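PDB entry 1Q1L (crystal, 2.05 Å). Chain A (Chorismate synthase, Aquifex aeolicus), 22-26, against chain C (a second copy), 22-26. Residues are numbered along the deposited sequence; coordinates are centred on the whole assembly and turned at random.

Chain A 22-26: LTAIL
Chain C 22-26: LTAIL

Residues 22-26 of chain A and the same residues of chain C are both β-strand, and each strand extends beyond the stretch in both directions. The backbones are extended throughout, with phi between -151° and -107° and psi between 123° and 148°. The strands do not pair edge to edge. Their axes cross at -96°, nearly at right angles, and approach to 7.6 Å. The nearest CA atoms are those of Ile25(A) and Ile25(C), also 7.6 Å apart. No hydrogen bond links the stretches. They meet mainly through side chains, with isoleucine methyls also touching backbone, and 214 Å² of surface is buried between them.

The alternation of a strand sets which residues take part. Thr23 and Ile25 of each chain direct CA-to-CB toward the other strand. Ala24 of each chain directs it away. Leu22 and Leu26 of both chains make no contact with the opposing stretch.

Ile25 has the most area covered by the other stretch, 64 Å² in chain A and 65 Å² in chain C. Both copies have chi1 m (-65° and -64°) and chi2 t (-180° and -179°). The trans chi2 extends the chain from CB through CG1 to CD1, so the terminal methyl reaches across to the other strand. Ile25(A) CG1 lies 3.9 Å from Ile25(C) CD1, an apolar contact at van der Waals distance.

Each CD1 also reaches the backbone opposite. Ile25(C) CD1 is 3.9 Å from Thr23(A) O and 4.1 Å from Ala24(A) CA. Ile25(A) CD1 is 4.0 Å from Ala24(C) CA. Because the Ala24 side chains point away, it is the alanine backbone that meets the isoleucine methyl. These contacts are packing; a methyl carbon offers the carbonyl no conventional hydrogen bond.

Thr23 has chi1 m in both chains, -51° in A and -52° in C. In this conformation its methyl faces the other strand. Thr23(A) CG2 and Thr23(C) CG2 lie 3.9 Å apart, so the two threonines meet as apolar groups. The same methyls pack against the isoleucines: Thr23(A) CG2 is 4.2 Å from Ile25(C) CD1, and Thr23(C) CG2 is 4.0 Å from Ile25(A) CD1. Neither OG1 bonds to the opposing stretch.

The leucines repeat their conformations between the copies. Leu22 is m, t and Leu26 is t, p in both chains. All ten residues are buried in the assembly. The matching rotamers and reciprocal contacts give the crossing a nearly twofold character.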

# COMPACT_ATOMS: atom_id res chain seq x y z
N LEU A 22 -24.71 3.59 5.01
CA LEU A 22 -23.40 3.41 4.38
C LEU A 22 -22.43 4.39 5.01
O LEU A 22 -22.77 5.55 5.24
CB LEU A 22 -23.50 3.68 2.88
CG LEU A 22 -24.62 2.94 2.13
CD1 LEU A 22 -24.65 3.40 0.68
CD2 LEU A 22 -24.39 1.44 2.23
N THR A 23 -21.22 3.91 5.29
CA THR A 23 -20.21 4.77 5.89
C THR A 23 -18.97 4.85 5.01
O THR A 23 -18.58 3.87 4.38
CB THR A 23 -19.79 4.25 7.28
OG1 THR A 23 -20.96 4.03 8.07
CG2 THR A 23 -18.91 5.27 8.00
N ALA A 24 -18.35 6.02 4.97
CA ALA A 24 -17.15 6.22 4.18
C ALA A 24 -16.22 7.17 4.89
O ALA A 24 -16.66 8.11 5.55
CB ALA A 24 -17.49 6.79 2.81
N ILE A 25 -14.92 6.90 4.78
CA ILE A 25 -13.90 7.76 5.35
C ILE A 25 -12.91 8.01 4.23
O ILE A 25 -12.36 7.07 3.65
CB ILE A 25 -13.16 7.10 6.55
CG1 ILE A 25 -14.14 6.89 7.72
CG2 ILE A 25 -12.02 8.01 7.00
CD1 ILE A 25 -13.52 6.25 8.96
N LEU A 26 -12.70 9.29 3.93
CA LEU A 26 -11.79 9.73 2.89
C LEU A 26 -10.67 10.54 3.53
O LEU A 26 -10.94 11.47 4.29
CB LEU A 26 -12.53 10.63 1.89
CG LEU A 26 -11.63 11.39 0.90
CD1 LEU A 26 -10.85 10.39 0.06
CD2 LEU A 26 -12.47 12.29 0.01
N LEU C 22 -16.56 9.89 16.97
CA LEU C 22 -15.42 9.27 16.32
C LEU C 22 -15.92 8.17 15.41
O LEU C 22 -16.85 7.44 15.76
CB LEU C 22 -14.46 8.70 17.37
CG LEU C 22 -14.07 9.71 18.46
CD1 LEU C 22 -13.22 9.02 19.52
CD2 LEU C 22 -13.32 10.88 17.84
N THR C 23 -15.31 8.05 14.23
CA THR C 23 -15.71 7.02 13.28
C THR C 23 -14.51 6.15 12.92
O THR C 23 -13.37 6.63 12.89
CB THR C 23 -16.25 7.64 11.97
OG1 THR C 23 -17.27 8.59 12.28
CG2 THR C 23 -16.84 6.56 11.08
N ALA C 24 -14.77 4.88 12.65
CA ALA C 24 -13.72 3.95 12.28
C ALA C 24 -14.28 2.86 11.37
O ALA C 24 -15.42 2.44 11.52
CB ALA C 24 -13.12 3.31 13.53
N ILE C 25 -13.46 2.43 10.43
CA ILE C 25 -13.84 1.36 9.51
C ILE C 25 -12.71 0.35 9.52
O ILE C 25 -11.55 0.72 9.31
CB ILE C 25 -14.03 1.88 8.06
CG1 ILE C 25 -15.19 2.87 8.00
CG2 ILE C 25 -14.31 0.70 7.12
CD1 ILE C 25 -15.45 3.41 6.60
N LEU C 26 -13.04 -0.91 9.78
CA LEU C 26 -12.07 -2.00 9.83
C LEU C 26 -12.42 -3.07 8.81
O LEU C 26 -13.53 -3.59 8.79
CB LEU C 26 -12.05 -2.63 11.23
CG LEU C 26 -11.18 -3.89 11.36
CD1 LEU C 26 -9.74 -3.55 11.00
CD2 LEU C 26 -11.27 -4.44 12.79